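Local coordinates for protein endo-1,3-beta-glucanase, family GH16 (Zobellia galactanivorans, PDB 4CRQ) that probably hydrolyses internal beta-1,3-glucosidic bonds of laminarin, this chain being the GH16 catalytic module of a longer modular laminarinase, at residues D13-D18 with A67-Q72; I198-A203 with D225-Y230. The protein carries 1 engineered substitution. All blocks are in the same frame, centred on the assembly; numbering follows the deposited sequence.

Contact 1: residues D13-D18 with A67-Q72; sequences DGIGPD and ARMKTQ. With ACT (acetate ion), chain F.
I15 sets its branch methyl CG2 against the terminal methyl of M69, the two side chains meeting tip to tip with CG2 of I15 3.8 Å from CE of M69. The pair lays the loop against a strand of the beta-jelly-roll sandwich of the GH16 fold: 13-18 lies in the loop between strand 4-9 and strand 20-22, and the latter pairs antiparallel with strand 62-70, which carries M69. A bend at the M69 thioether (chi3 65°) turns CE toward I15, while L50 and F21 pack on both side chains. K70 points its CB away from the loop. With CG held between its backbone N and carbonyl carbon and the rest of the chain extended, it carries NZ out to the amide of Q72, where NZ donates to OE1 of Q72 at 2.7 Å, nearly in line with the C=O (162°). The same NZ donates to OXT of an acetate at 3.0 Å; the ion probably comes from the crystallisation liquor. R68 NH2 donates to the other acetate oxygen, O, at 3.0 Å; the acetate lies at the guanidinium edge, near its plane, and R68 NE forms a salt bridge to E22. A methionine in place of K70 would probably leave OE1 of Q72 without this donor and the acetate held by R68 alone of the two. Further along the loop, D18 OD2 is hydrogen-bonded to W7 NE1; across from it, just past the strand, T71 OG1 is hydrogen-bonded to K75 O and I198 N. The buried D18 O has no hydrogen-bond partner; it faces the CA-H of T71, with O to CA at 3.1 Å and an angle at the hydrogen of 148°.

Contact 2: residues I198-A203 with D225-Y230; sequences ILLNMA and DYVRVY. With CA (calcium ion), chain C.
V227 and V229 face L200 and I198 on a strand that also carries a calcium ligand, D225. D225 chelates the ion with its backbone O and its OD1, each 2.4 Å from calcium; CG anti to the backbone N (chi1 -175°) leaves the carboxylate beside the carbonyl carbon, so that OD1 and the backbone O can reach the same ion. The backbone oxygens of E10 and G48 and three waters complete seven ligands, and D225 OD2 forms a salt bridge with R85. Y226, next along, offers a ring face to R228, whose CZ lies 3.5 Å above the plane over the ring centre. V227 turns the other way and meets L200 tip to tip, CG2 of V227 being 3.9 Å from CD1 of L200, while its CG1 approaches CD1 of I198 at 4.2 Å. These residues fill the space between the two sheets of the GH16 jelly-roll sandwich: strands 198-203 and 225-230 run nearly antiparallel (162°), their axes 10.4 Å apart, too far for backbone bonding. R228 points away from that interior and salt-bridges through NH2 to the carboxylate of E10. V229 returns to the interior, sliding past I198 in the opposite direction. I82 packs beside both, and CG2 of V229 rests 3.8 Å from CD1 of I198.

Contact 1 closes along the chain before contact 2 opens, and their centres lie about 9 Å apart. They meet through neighbouring antiparallel strands, 62-70 and 196-204: T71 N probably donates to I198 O at 2.8 Å, and M69 N to L200 O at 2.9 Å. Contact 1 sets a loop against the sheet whose next strand, in contact 2, packs across the sandwich on strand 220-231. L50 of strand 49-59 touches I15, M69 and L200, so the apolar packing runs on from one contact to the other. The calcium site, built by E10 just after strand 4-9, G48 just before strand 49-59, and D225 on strand 220-231, lies about 11 Å from the I15 side chain.

Contact 1: residues D13-D18 with A67-Q72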
ATOM      1  N   ASP A  13     -18.197  -5.462  10.093  1.00 39.21           N
ATOM      2  CA  ASP A  13     -18.110  -5.832  11.526  1.00 40.10           C
ATOM      3  C   ASP A  13     -16.814  -6.524  11.906  1.00 39.38           C
ATOM      4  O   ASP A  13     -16.469  -6.603  13.106  1.00 47.13           O
ATOM      5  CB  ASP A  13     -19.310  -6.713  11.902  1.00 44.47           C
ATOM      6  CG  ASP A  13     -20.640  -5.953  11.889  1.00 58.52           C
ATOM      7  OD1 ASP A  13     -20.810  -5.011  12.703  1.00 61.39           O
ATOM      8  OD2 ASP A  13     -21.522  -6.308  11.068  1.00 59.03           O
ATOM      9  N   GLY A  14     -16.113  -7.028  10.891  1.00 33.26           N
ATOM     10  CA  GLY A  14     -14.820  -7.652  11.070  1.00 31.22           C
ATOM     11  C   GLY A  14     -14.005  -7.610   9.801  1.00 26.79           C
ATOM     12  O   GLY A  14     -14.446  -7.075   8.754  1.00 27.89           O
ATOM     13  N   ILE A  15     -12.804  -8.167   9.901  1.00 27.01           N
ATOM     14  CA  ILE A  15     -11.869  -8.221   8.780  1.00 25.21           C
ATOM     15  C   ILE A  15     -12.294  -9.430   7.957  1.00 24.09           C
ATOM     16  O   ILE A  15     -12.574 -10.514   8.534  1.00 29.69           O
ATOM     17  CB  ILE A  15     -10.391  -8.247   9.255  1.00 26.10           C
ATOM     18  CG1 ILE A  15     -10.095  -6.931  10.020  1.00 26.16           C
ATOM     19  CG2 ILE A  15      -9.439  -8.465   8.074  1.00 26.28           C
ATOM     20  CD1 ILE A  15      -8.704  -6.730  10.605  1.00 26.04           C
ATOM     21  N   GLY A  16     -12.358  -9.264   6.636  1.00 26.36           N
ATOM     22  CA  GLY A  16     -12.812 -10.357   5.755  1.00 25.45           C
ATOM     23  C   GLY A  16     -11.841 -11.528   5.662  1.00 24.80           C
ATOM     24  O   GLY A  16     -10.724 -11.441   6.175  1.00 26.51           O
ATOM     25  N   PRO A  17     -12.256 -12.616   4.977  1.00 25.01           N
ATOM     26  CA  PRO A  17     -11.497 -13.888   4.949  1.00 26.72           C
ATOM     27  C   PRO A  17     -10.231 -13.890   4.060  1.00 20.46           C
ATOM     28  O   PRO A  17      -9.482 -14.907   4.090  1.00 27.35           O
ATOM     29  CB  PRO A  17     -12.540 -14.899   4.432  1.00 30.84           C
ATOM     30  CG  PRO A  17     -13.439 -14.080   3.580  1.00 30.30           C
ATOM     31  CD  PRO A  17     -13.512 -12.705   4.202  1.00 26.28           C
ATOM     32  N   ASP A  18     -10.001 -12.807   3.301  1.00 22.03           N
ATOM     33  CA  ASP A  18      -8.902 -12.813   2.298  1.00 21.61           C
ATOM     34  C   ASP A  18      -7.606 -12.143   2.728  1.00 22.35           C
ATOM     35  O   ASP A  18      -6.709 -11.964   1.923  1.00 26.66           O
ATOM     36  CB  ASP A  18      -9.428 -12.279   0.951  1.00 22.76           C
ATOM     37  CG  ASP A  18     -10.542 -13.131   0.418  1.00 24.79           C
ATOM     38  OD1 ASP A  18     -10.335 -14.360   0.331  1.00 29.16           O
ATOM     39  OD2 ASP A  18     -11.625 -12.594   0.104  1.00 24.80           O
ATOM     40  N   ALA A  67       0.420  -2.571  11.972  1.00 18.73           N
ATOM     41  CA  ALA A  67      -0.050  -3.749  11.254  1.00 17.71           C
ATOM     42  C   ALA A  67       0.248  -3.665   9.774  1.00 18.21           C
ATOM     43  O   ALA A  67       0.343  -2.578   9.215  1.00 19.57           O
ATOM     44  CB  ALA A  67      -1.543  -3.952  11.461  1.00 17.58           C
ATOM     45  N   ARG A  68       0.410  -4.837   9.170  1.00 17.98           N
ATOM     46  CA  ARG A  68       0.632  -5.014   7.746  1.00 18.79           C
ATOM     47  C   ARG A  68      -0.165  -6.250   7.339  1.00 20.23           C
ATOM     48  O   ARG A  68      -0.008  -7.324   7.934  1.00 20.85           O
ATOM     49  CB  ARG A  68       2.129  -5.172   7.426  1.00 20.14           C
ATOM     50  CG  ARG A  68       2.424  -5.518   5.960  1.00 19.75           C
ATOM     51  CD  ARG A  68       3.913  -5.328   5.665  1.00 22.16           C
ATOM     52  NE  ARG A  68       4.340  -6.007   4.432  1.00 22.63           N
ATOM     53  CZ  ARG A  68       5.401  -5.653   3.689  1.00 22.01           C
ATOM     54  NH1 ARG A  68       6.140  -4.583   4.021  1.00 22.67           N
ATOM     55  NH2 ARG A  68       5.706  -6.357   2.606  1.00 23.07           N
ATOM     56  N   MET A  69      -1.017  -6.087   6.326  1.00 19.13           N
ATOM     57  CA  MET A  69      -1.934  -7.128   5.872  1.00 20.02           C
ATOM     58  C   MET A  69      -1.837  -7.317   4.377  1.00 20.26           C
ATOM     59  O   MET A  69      -1.597  -6.354   3.672  1.00 19.51           O
ATOM     60  CB  MET A  69      -3.353  -6.650   6.153  1.00 25.60           C
ATOM     61  CG  MET A  69      -3.705  -6.382   7.584  1.00 28.43           C
ATOM     62  SD  MET A  69      -5.161  -5.319   7.666  1.00 26.89           S
ATOM     63  CE  MET A  69      -6.493  -6.318   6.953  1.00 24.36           C
ATOM     64  N   LYS A  70      -2.036  -8.536   3.879  1.00 19.00           N
ATOM     65  CA  LYS A  70      -1.937  -8.814   2.443  1.00 18.47           C
ATOM     66  C   LYS A  70      -2.962  -9.855   2.053  1.00 19.69           C
ATOM     67  O   LYS A  70      -3.388 -10.632   2.914  1.00 21.85           O
ATOM     68  CB  LYS A  70      -0.482  -9.259   2.100  1.00 20.25           C
ATOM     69  CG  LYS A  70      -0.077 -10.555   2.801  1.00 22.41           C
ATOM     70  CD  LYS A  70       1.371 -10.972   2.559  1.00 22.62           C
ATOM     71  CE  LYS A  70       1.691 -12.246   3.327  1.00 24.01           C
ATOM     72  NZ  LYS A  70       3.072 -12.732   3.035  1.00 27.70           N
ATOM     73  N   THR A  71      -3.339  -9.872   0.768  1.00 19.37           N
ATOM     74  CA  THR A  71      -4.269 -10.883   0.274  1.00 18.63           C
ATOM     75  C   THR A  71      -3.509 -12.040  -0.398  1.00 20.37           C
ATOM     76  O   THR A  71      -4.136 -12.898  -1.032  1.00 22.05           O
ATOM     77  CB  THR A  71      -5.309 -10.290  -0.710  1.00 19.28           C
ATOM     78  OG1 THR A  71      -4.665  -9.852  -1.910  1.00 20.13           O
ATOM     79  CG2 THR A  71      -6.055  -9.129  -0.082  1.00 19.45           C
ATOM     80  N   GLN A  72      -2.173 -12.059  -0.281  1.00 21.09           N
ATOM     81  CA  GLN A  72      -1.353 -13.123  -0.894  1.00 21.79           C
ATOM     82  C   GLN A  72      -1.873 -14.539  -0.613  1.00 24.51           C
ATOM     83  O   GLN A  72      -2.102 -14.876   0.560  1.00 25.43           O
ATOM     84  CB  GLN A  72       0.113 -12.968  -0.482  1.00 23.63           C
ATOM     85  CG  GLN A  72       1.053 -13.987  -1.120  1.00 24.83           C
ATOM     86  CD  GLN A  72       2.485 -13.752  -0.702  1.00 28.13           C
ATOM     87  OE1 GLN A  72       2.741 -13.202   0.375  1.00 31.83           O
ATOM     88  NE2 GLN A  72       3.432 -14.158  -1.548  1.00 29.98           N
TER
HETATM   89  C   ACT F1257       5.426 -10.140   1.515  1.00 51.65           C
HETATM   90  O   ACT F1257       5.032  -9.289   2.339  1.00 37.98           O
HETATM   91  OXT ACT F1257       5.370 -11.394   1.657  1.00 44.60           O
HETATM   92  CH3 ACT F1257       6.012  -9.597   0.272  1.00 45.83           C

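Contact 2: residues I198-A203 with D225-Y230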
ATOM      1  N   ILE A 198      -2.954  -7.650  -2.957  1.00 19.03           N
ATOM      2  CA  ILE A 198      -3.058  -6.316  -2.338  1.00 20.15           C
ATOM      3  C   ILE A 198      -2.456  -6.291  -0.918  1.00 19.59           C
ATOM      4  O   ILE A 198      -2.559  -7.323  -0.190  1.00 21.01           O
ATOM      5  CB  ILE A 198      -4.548  -5.911  -2.291  1.00 18.92           C
ATOM      6  CG1 ILE A 198      -5.092  -5.743  -3.723  1.00 20.35           C
ATOM      7  CG2 ILE A 198      -4.772  -4.589  -1.510  1.00 20.19           C
ATOM      8  CD1 ILE A 198      -6.616  -5.637  -3.846  1.00 19.89           C
ATOM      9  N   LEU A 199      -1.878  -5.143  -0.532  1.00 18.35           N
ATOM     10  CA  LEU A 199      -1.353  -4.923   0.822  1.00 17.83           C
ATOM     11  C   LEU A 199      -1.830  -3.590   1.363  1.00 17.68           C
ATOM     12  O   LEU A 199      -2.026  -2.616   0.606  1.00 18.76           O
ATOM     13  CB  LEU A 199       0.196  -4.906   0.834  1.00 18.95           C
ATOM     14  CG  LEU A 199       0.913  -6.142   0.251  1.00 20.27           C
ATOM     15  CD1 LEU A 199       1.299  -5.917  -1.202  1.00 19.84           C
ATOM     16  CD2 LEU A 199       2.171  -6.468   1.041  1.00 21.60           C
ATOM     17  N   LEU A 200      -2.017  -3.570   2.689  1.00 18.10           N
ATOM     18  CA  LEU A 200      -2.267  -2.347   3.459  1.00 17.46           C
ATOM     19  C   LEU A 200      -1.342  -2.367   4.649  1.00 17.88           C
ATOM     20  O   LEU A 200      -1.193  -3.410   5.314  1.00 20.67           O
ATOM     21  CB  LEU A 200      -3.723  -2.314   3.960  1.00 16.54           C
ATOM     22  CG  LEU A 200      -4.791  -1.995   2.919  1.00 17.65           C
ATOM     23  CD1 LEU A 200      -6.139  -2.354   3.514  1.00 19.02           C
ATOM     24  CD2 LEU A 200      -4.757  -0.530   2.466  1.00 20.08           C
ATOM     25  N   ASN A 201      -0.742  -1.220   4.961  1.00 17.91           N
ATOM     26  CA  ASN A 201       0.108  -1.139   6.169  1.00 18.31           C
ATOM     27  C   ASN A 201       0.308   0.275   6.611  1.00 17.76           C
ATOM     28  O   ASN A 201       0.016   1.233   5.852  1.00 18.91           O
ATOM     29  CB  ASN A 201       1.516  -1.757   5.913  1.00 19.84           C
ATOM     30  CG  ASN A 201       2.373  -0.888   4.967  1.00 20.23           C
ATOM     31  OD1 ASN A 201       2.132  -0.885   3.762  1.00 24.83           O
ATOM     32  ND2 ASN A 201       3.346  -0.138   5.506  1.00 20.59           N
ATOM     33  N   MET A 202       0.827   0.428   7.833  1.00 20.77           N
ATOM     34  CA  MET A 202       1.357   1.737   8.207  1.00 19.08           C
ATOM     35  C   MET A 202       2.707   1.519   8.895  1.00 18.23           C
ATOM     36  O   MET A 202       2.751   0.954  10.002  1.00 20.44           O
ATOM     37  CB  MET A 202       0.410   2.564   9.083  1.00 19.81           C
ATOM     38  CG  MET A 202       0.968   3.992   9.318  1.00 21.17           C
ATOM     39  SD  MET A 202      -0.327   5.169   9.812  1.00 22.87           S
ATOM     40  CE  MET A 202      -1.129   4.346  11.203  1.00 22.73           C
ATOM     41  N   ALA A 203       3.799   1.935   8.242  1.00 20.98           N
ATOM     42  CA  ALA A 203       5.131   1.827   8.821  1.00 19.49           C
ATOM     43  C   ALA A 203       5.395   3.050   9.715  1.00 18.84           C
ATOM     44  O   ALA A 203       4.688   4.078   9.608  1.00 19.92           O
ATOM     45  CB  ALA A 203       6.194   1.694   7.733  1.00 20.73           C
ATOM     46  N   ASP A 225     -12.207   2.446   4.926  1.00 18.43           N
ATOM     47  CA  ASP A 225     -13.642   2.164   4.876  1.00 18.30           C
ATOM     48  C   ASP A 225     -13.872   0.890   4.048  1.00 18.03           C
ATOM     49  O   ASP A 225     -14.710   0.044   4.425  1.00 18.91           O
ATOM     50  CB  ASP A 225     -14.352   3.389   4.291  1.00 20.97           C
ATOM     51  CG  ASP A 225     -15.878   3.277   4.284  1.00 22.05           C
ATOM     52  OD1 ASP A 225     -16.480   2.314   4.882  1.00 22.66           O
ATOM     53  OD2 ASP A 225     -16.508   4.176   3.653  1.00 22.77           O
ATOM     54  N   TYR A 226     -13.165   0.730   2.936  1.00 18.87           N
ATOM     55  CA  TYR A 226     -13.329  -0.477   2.121  1.00 18.87           C
ATOM     56  C   TYR A 226     -12.210  -0.576   1.146  1.00 17.49           C
ATOM     57  O   TYR A 226     -11.537   0.444   0.878  1.00 16.67           O
ATOM     58  CB  TYR A 226     -14.680  -0.476   1.349  1.00 18.66           C
ATOM     59  CG  TYR A 226     -14.943   0.761   0.479  1.00 19.17           C
ATOM     60  CD1 TYR A 226     -14.236   0.982  -0.744  1.00 19.05           C
ATOM     61  CD2 TYR A 226     -15.924   1.704   0.859  1.00 19.86           C
ATOM     62  CE1 TYR A 226     -14.502   2.097  -1.558  1.00 21.61           C
ATOM     63  CE2 TYR A 226     -16.195   2.830   0.054  1.00 20.60           C
ATOM     64  CZ  TYR A 226     -15.484   3.020  -1.149  1.00 21.32           C
ATOM     65  OH  TYR A 226     -15.750   4.097  -1.959  1.00 22.19           O
ATOM     66  N   VAL A 227     -11.978  -1.764   0.616  1.00 18.02           N
ATOM     67  CA  VAL A 227     -11.120  -1.957  -0.566  1.00 18.77           C
ATOM     68  C   VAL A 227     -12.053  -2.606  -1.608  1.00 18.56           C
ATOM     69  O   VAL A 227     -12.793  -3.554  -1.261  1.00 18.97           O
ATOM     70  CB  VAL A 227      -9.911  -2.885  -0.313  1.00 17.17           C
ATOM     71  CG1 VAL A 227      -9.090  -3.071  -1.610  1.00 20.36           C
ATOM     72  CG2 VAL A 227      -9.027  -2.354   0.836  1.00 18.64           C
ATOM     73  N   ARG A 228     -12.042  -2.117  -2.857  1.00 19.19           N
ATOM     74  CA  ARG A 228     -12.880  -2.684  -3.921  1.00 19.55           C
ATOM     75  C   ARG A 228     -12.069  -2.870  -5.175  1.00 18.58           C
ATOM     76  O   ARG A 228     -11.174  -2.035  -5.485  1.00 20.43           O
ATOM     77  CB  ARG A 228     -14.110  -1.799  -4.216  1.00 20.87           C
ATOM     78  CG  ARG A 228     -15.107  -1.714  -3.078  1.00 21.44           C
ATOM     79  CD  ARG A 228     -16.175  -0.668  -3.345  1.00 20.53           C
ATOM     80  NE  ARG A 228     -17.076  -0.546  -2.195  1.00 20.41           N
ATOM     81  CZ  ARG A 228     -17.971   0.424  -2.014  1.00 21.49           C
ATOM     82  NH1 ARG A 228     -18.133   1.404  -2.918  1.00 22.68           N
ATOM     83  NH2 ARG A 228     -18.723   0.398  -0.913  1.00 22.58           N
ATOM     84  N   VAL A 229     -12.379  -3.954  -5.899  1.00 19.87           N
ATOM     85  CA  VAL A 229     -11.728  -4.234  -7.184  1.00 19.71           C
ATOM     86  C   VAL A 229     -12.808  -4.438  -8.220  1.00 19.65           C
ATOM     87  O   VAL A 229     -13.703  -5.275  -8.016  1.00 21.28           O
ATOM     88  CB  VAL A 229     -10.793  -5.471  -7.154  1.00 19.85           C
ATOM     89  CG1 VAL A 229     -10.218  -5.775  -8.549  1.00 21.39           C
ATOM     90  CG2 VAL A 229      -9.668  -5.254  -6.129  1.00 21.61           C
ATOM     91  N   TYR A 230     -12.737  -3.674  -9.304  1.00 21.48           N
ATOM     92  CA  TYR A 230     -13.599  -3.813 -10.448  1.00 21.23           C
ATOM     93  C   TYR A 230     -12.786  -4.289 -11.644  1.00 21.35           C
ATOM     94  O   TYR A 230     -11.610  -3.926 -11.777  1.00 23.45           O
ATOM     95  CB  TYR A 230     -14.194  -2.455 -10.844  1.00 21.83           C
ATOM     96  CG  TYR A 230     -15.094  -1.817  -9.814  1.00 20.66           C
ATOM     97  CD1 TYR A 230     -14.540  -1.043  -8.748  1.00 22.44           C
ATOM     98  CD2 TYR A 230     -16.508  -1.987  -9.870  1.00 23.19           C
ATOM     99  CE1 TYR A 230     -15.366  -0.456  -7.795  1.00 24.05           C
ATOM    100  CE2 TYR A 230     -17.345  -1.395  -8.914  1.00 24.71           C
ATOM    101  CZ  TYR A 230     -16.771  -0.630  -7.877  1.00 22.59           C
ATOM    102  OH  TYR A 230     -17.598  -0.059  -6.934  1.00 27.23           O
TER
HETATM  103 CA    CA C 260     -16.884   0.069   5.498  1.00 24.23          CA
HETATM  104  O   HOH W   1     -18.917  -1.199   6.457  1.00 33.29           O
HETATM  105  O   HOH W   2     -17.987   0.133   3.442  1.00 25.42           O
HETATM  106  O   HOH W   3     -18.793   1.465   6.409  1.00 32.05           O